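Local coordinates for protein ApRick protease (Rickettsia conorii, PDB 5C9F) that probably cleaves peptide bonds as a retropepsin-like aspartic protease, this chain being the protease part of a longer protein that is predicted to span the membrane, at residues I11-N16 against D122-N127; D18-I23 against K33-T38. All blocks are in the same frame, centred on the assembly; numbering follows the deposited sequence.

Contacts 1 and 2 are both antiparallel strand pairings, and their centres lie about 10 Å apart. Contact 1 joins the two terminal strands of the chain and is mostly buried, with aliphatic side chains on both sheet faces and a salt bridge where the pairing ends. Contact 2, nested in sequence between the segments of contact 1, is a beta hairpin that is only partly buried; its surface side carries a sulfur-aromatic contact, a cation-pi pair and an Asx turn. The two meet over an apolar layer, where Ile13, Leu124 and Leu126 of contact 1 pack against Phe21, Ile23 and Val36 of contact 2. Arg15, bonded to Gly19, also bridges them.

Contact 1 (I11-N16 against D122-N127); sequences IIIARN and DLLILN
Ile11 O draws two donors from the facing strand: the N-H of Leu126, with Leu126 N 2.8 Å from Ile11 O, and the weaker CA-H of Ile125, whose CA stands 3.4 Å from Ile11 O. Together with Ile11 N bonded to Leu126 O, this makes a hydrogen-bonded antiparallel pair, and Ile13 with Leu124 repeats it. Between them Ile12 faces Ile125 as a non-hydrogen-bonded pair. The bonds and the 4.7 Å approach of the axes of 11-14 and 123-127, 165° apart in direction, place these strands next to each other as antiparallel neighbours; with 116-120 they form a three-stranded sheet. Ile11 and Ile12 also pair with a strand of a second subunit, which continues the sheet across the interface.

On one face Ile11, Ile13, Leu124 and Leu126 turn toward the body of the chain, where Ile23 packs on Ile13 and Leu126, and Phe117 on Leu124 and Leu126; Ile11 meets Ile85. On the other, Ile12 CG2 touches Leu123 CD2 at 4.0 Å, the two side chains crossing obliquely. Ile12 of a third subunit packs on both.

At the end of the pairing, Arg15 N bonds to Asp122 O at 2.9 Å from well above the carbonyl plane. The arginine chain bends at chi3 (-66°), which brings NE round to Asp122. The guanidinium stands almost perpendicular to the carboxylate, while NH1 turns elsewhere, to Gly19 O. The resulting salt bridge is a bent one, with Arg15 NE 3.0 Å from Asp122 OD1 on the anti side of that oxygen.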
# COMPACT_ATOMS: atom_id res chain seq x y z
N ILE A 11 -5.51 3.96 10.77
CA ILE A 11 -5.76 4.41 12.13
C ILE A 11 -6.92 3.57 12.66
O ILE A 11 -7.95 3.46 12.03
CB ILE A 11 -6.08 5.92 12.16
CG1 ILE A 11 -4.86 6.71 11.71
CG2 ILE A 11 -6.40 6.36 13.57
CD1 ILE A 11 -5.21 8.08 11.17
N ILE A 12 -6.73 3.04 13.86
CA ILE A 12 -7.76 2.24 14.52
C ILE A 12 -8.06 2.86 15.88
O ILE A 12 -7.15 3.18 16.65
CB ILE A 12 -7.28 0.80 14.79
CG1 ILE A 12 -6.92 0.12 13.48
CG2 ILE A 12 -8.36 -0.00 15.50
CD1 ILE A 12 -6.10 -1.14 13.70
N ILE A 13 -9.34 3.10 16.12
CA ILE A 13 -9.78 3.79 17.32
C ILE A 13 -10.82 2.97 18.00
O ILE A 13 -11.80 2.56 17.35
CB ILE A 13 -10.30 5.19 16.97
CG1 ILE A 13 -9.10 6.08 16.63
CG2 ILE A 13 -10.99 5.86 18.19
CD1 ILE A 13 -9.42 7.18 15.69
N ALA A 14 -10.64 2.76 19.31
CA ALA A 14 -11.61 2.00 20.08
C ALA A 14 -12.70 2.95 20.58
O ALA A 14 -12.44 4.09 20.95
CB ALA A 14 -10.93 1.30 21.23
N ARG A 15 -13.94 2.47 20.55
CA ARG A 15 -15.07 3.24 20.98
C ARG A 15 -14.85 3.61 22.47
O ARG A 15 -14.41 2.82 23.21
CB ARG A 15 -16.36 2.44 20.84
CG ARG A 15 -17.59 3.32 20.99
CD ARG A 15 -18.87 2.49 20.96
NE ARG A 15 -19.13 1.86 19.66
CZ ARG A 15 -19.79 2.43 18.66
NH1 ARG A 15 -20.16 3.71 18.72
NH2 ARG A 15 -20.02 1.74 17.54
N ASN A 16 -15.11 4.85 22.82
CA ASN A 16 -15.03 5.29 24.19
C ASN A 16 -16.18 4.60 24.99
O ASN A 16 -17.20 4.26 24.42
CB ASN A 16 -15.19 6.78 24.17
CG ASN A 16 -14.94 7.42 25.51
OD1 ASN A 16 -15.78 7.35 26.39
ND2 ASN A 16 -13.81 8.08 25.64
N ASP A 122 -17.24 -1.90 17.94
CA ASP A 122 -16.56 -0.96 18.87
C ASP A 122 -15.23 -0.47 18.34
O ASP A 122 -14.44 0.06 19.11
CB ASP A 122 -16.41 -1.52 20.28
CG ASP A 122 -17.74 -1.74 20.93
OD1 ASP A 122 -18.70 -1.00 20.59
OD2 ASP A 122 -17.85 -2.66 21.75
N LEU A 123 -15.00 -0.61 17.03
CA LEU A 123 -13.77 -0.08 16.38
C LEU A 123 -14.07 0.76 15.18
O LEU A 123 -14.97 0.46 14.39
CB LEU A 123 -12.90 -1.21 15.84
CG LEU A 123 -12.29 -2.14 16.83
CD1 LEU A 123 -11.55 -3.24 16.07
CD2 LEU A 123 -11.37 -1.39 17.80
N LEU A 124 -13.31 1.84 15.05
CA LEU A 124 -13.39 2.71 13.88
C LEU A 124 -12.06 2.54 13.18
O LEU A 124 -11.01 2.70 13.81
CB LEU A 124 -13.62 4.14 14.32
CG LEU A 124 -13.21 5.31 13.37
CD1 LEU A 124 -14.00 5.24 12.12
CD2 LEU A 124 -13.50 6.63 14.06
N ILE A 125 -12.09 2.25 11.89
CA ILE A 125 -10.89 1.97 11.13
C ILE A 125 -10.84 2.92 9.92
O ILE A 125 -11.77 2.97 9.10
CB ILE A 125 -10.85 0.50 10.65
CG1 ILE A 125 -10.95 -0.46 11.85
CG2 ILE A 125 -9.59 0.24 9.85
CD1 ILE A 125 -12.21 -1.29 11.91
N LEU A 126 -9.81 3.75 9.90
CA LEU A 126 -9.55 4.65 8.76
C LEU A 126 -8.31 4.12 8.01
O LEU A 126 -7.28 3.90 8.62
CB LEU A 126 -9.23 6.01 9.24
CG LEU A 126 -10.37 6.63 10.10
CD1 LEU A 126 -9.92 7.93 10.70
CD2 LEU A 126 -11.61 6.86 9.29
N ASN A 127 -8.43 3.98 6.70
CA ASN A 127 -7.34 3.64 5.82
C ASN A 127 -7.09 4.80 4.86
O ASN A 127 -8.03 5.39 4.33
CB ASN A 127 -7.66 2.31 5.13
CG ASN A 127 -7.47 1.12 6.09
OD1 ASN A 127 -6.35 0.68 6.35
ND2 ASN A 127 -8.56 0.58 6.58

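Contact 2 (D18-I23 against K33-T38); sequences DGHFYI and KFMVDT
Met35 SD sits over one face of the His20 imidazole, 3.8 Å from the ring centroid and 17° off the normal, displaced toward the rim where His20 CG is its nearest atom. Met35 CG is anti to the backbone N (chi1 -174°), and the chain beyond it passes beside Tyr22, with Met35 CB 3.8 Å from Tyr22 CE1. Met35 SD also makes a second, oblique Met-aromatic contact with the Tyr22 ring, 5.0 Å from its centroid. On the other side of that ring plane Lys33, extended beyond CG, carries NZ to 4.9 Å from the Tyr22 centroid, a cation-pi contact over the face.

The phenol is also held at its far end: Tyr22 OH donates to Asp18 OD2 on the syn side, at a short 2.5 Å. The other carboxylate oxygen, Asp18 OD1, accepts His20 N and closes an Asx turn, so one carboxylate ties the turn to the ring.

Backbone bonds define the hairpin. Ile23 and Phe34 form a hydrogen-bonded antiparallel pair, and Val36 N donates to Phe21 O. On the other side of this last pair the strands have drawn apart, and a water takes the place of the second direct bond, accepting from Phe21 N at 2.9 Å and donating to Val36 O at 2.8 Å. On the buried face Val36 CG2 meets Ile23 CD1 at 3.6 Å, with Leu124 and Leu126 of strand 123-131 packing beside them.

Segment 33-38 runs straight from this pairing into Asp37 and Thr38, followed by Gly39. That sequence matches the Asp-Thr-Gly signature of retropepsin-like aspartic proteases, in which Asp37 is probably the catalytic aspartate, leaving the hairpin as the strand lead-in to the active-site loop.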
# COMPACT_ATOMS: atom_id res chain seq x y z
N ASP A 18 -18.20 5.95 26.73
CA ASP A 18 -19.38 6.82 26.58
C ASP A 18 -20.17 6.59 25.25
O ASP A 18 -21.15 7.25 25.01
CB ASP A 18 -19.02 8.28 26.73
CG ASP A 18 -18.33 8.87 25.50
OD1 ASP A 18 -18.17 8.20 24.45
OD2 ASP A 18 -17.91 10.03 25.60
N GLY A 19 -19.75 5.63 24.44
CA GLY A 19 -20.44 5.25 23.21
C GLY A 19 -19.96 5.94 21.94
O GLY A 19 -20.38 5.54 20.86
N HIS A 20 -19.06 6.94 22.08
CA HIS A 20 -18.57 7.74 20.95
C HIS A 20 -17.13 7.41 20.56
O HIS A 20 -16.41 6.79 21.31
CB HIS A 20 -18.66 9.20 21.26
CG HIS A 20 -20.04 9.66 21.60
ND1 HIS A 20 -21.09 9.55 20.71
CD2 HIS A 20 -20.56 10.18 22.74
CE1 HIS A 20 -22.19 10.02 21.28
NE2 HIS A 20 -21.90 10.40 22.51
N PHE A 21 -16.79 7.70 19.30
CA PHE A 21 -15.45 7.62 18.86
C PHE A 21 -14.85 9.01 18.86
O PHE A 21 -15.49 10.00 18.39
CB PHE A 21 -15.35 7.06 17.43
CG PHE A 21 -15.81 5.66 17.29
CD1 PHE A 21 -14.96 4.61 17.62
CD2 PHE A 21 -17.07 5.38 16.82
CE1 PHE A 21 -15.39 3.32 17.49
CE2 PHE A 21 -17.51 4.07 16.68
CZ PHE A 21 -16.66 3.05 17.02
N TYR A 22 -13.63 9.12 19.39
CA TYR A 22 -12.90 10.36 19.36
C TYR A 22 -11.62 10.19 18.58
O TYR A 22 -10.99 9.14 18.63
CB TYR A 22 -12.60 10.87 20.80
CG TYR A 22 -13.85 11.08 21.63
CD1 TYR A 22 -14.54 12.29 21.61
CD2 TYR A 22 -14.39 10.07 22.35
CE1 TYR A 22 -15.71 12.48 22.33
CE2 TYR A 22 -15.57 10.27 23.09
CZ TYR A 22 -16.20 11.48 23.06
OH TYR A 22 -17.34 11.69 23.78
N ILE A 23 -11.20 11.27 17.92
CA ILE A 23 -9.96 11.28 17.15
C ILE A 23 -9.24 12.62 17.34
O ILE A 23 -9.86 13.66 17.30
CB ILE A 23 -10.17 11.24 15.61
CG1 ILE A 23 -11.11 10.15 15.19
CG2 ILE A 23 -8.82 11.02 14.96
CD1 ILE A 23 -11.41 10.27 13.70
N LYS A 33 -9.09 17.70 19.56
CA LYS A 33 -9.86 16.50 19.79
C LYS A 33 -11.23 16.63 19.17
O LYS A 33 -11.96 17.56 19.43
CB LYS A 33 -9.99 16.25 21.28
CG LYS A 33 -10.54 14.86 21.56
CD LYS A 33 -10.79 14.67 23.05
CE LYS A 33 -10.82 13.20 23.42
NZ LYS A 33 -11.22 13.03 24.84
N PHE A 34 -11.56 15.69 18.29
CA PHE A 34 -12.87 15.65 17.65
C PHE A 34 -13.65 14.45 18.07
O PHE A 34 -13.07 13.37 18.33
CB PHE A 34 -12.71 15.52 16.13
CG PHE A 34 -12.17 16.73 15.49
CD1 PHE A 34 -13.00 17.79 15.23
CD2 PHE A 34 -10.82 16.84 15.19
CE1 PHE A 34 -12.48 18.97 14.68
CE2 PHE A 34 -10.30 17.99 14.60
CZ PHE A 34 -11.13 19.06 14.34
N MET A 35 -14.96 14.62 18.17
CA MET A 35 -15.87 13.50 18.20
C MET A 35 -16.32 13.20 16.78
O MET A 35 -16.68 14.12 16.04
CB MET A 35 -17.07 13.85 19.07
CG MET A 35 -18.03 12.66 19.28
SD MET A 35 -19.33 13.04 20.48
CE MET A 35 -20.44 13.91 19.42
N VAL A 36 -16.26 11.94 16.39
CA VAL A 36 -16.81 11.50 15.08
C VAL A 36 -18.35 11.54 15.10
O VAL A 36 -18.98 11.08 16.05
CB VAL A 36 -16.36 10.08 14.76
CG1 VAL A 36 -17.01 9.58 13.45
CG2 VAL A 36 -14.84 10.06 14.67
N ASP A 37 -18.94 12.20 14.10
CA ASP A 37 -20.41 12.35 13.97
C ASP A 37 -20.78 12.13 12.51
O ASP A 37 -20.52 13.01 11.68
CB ASP A 37 -20.84 13.74 14.41
CG ASP A 37 -22.35 13.88 14.54
OD1 ASP A 37 -23.08 12.96 14.13
OD2 ASP A 37 -22.81 14.93 15.06
N THR A 38 -21.27 10.93 12.18
CA THR A 38 -21.69 10.54 10.81
C THR A 38 -22.94 11.32 10.35
O THR A 38 -23.18 11.38 9.18
CB THR A 38 -21.99 9.01 10.68
OG1 THR A 38 -22.89 8.60 11.72
CG2 THR A 38 -20.72 8.19 10.76
O HOH W 1 -18.91 8.81 17.69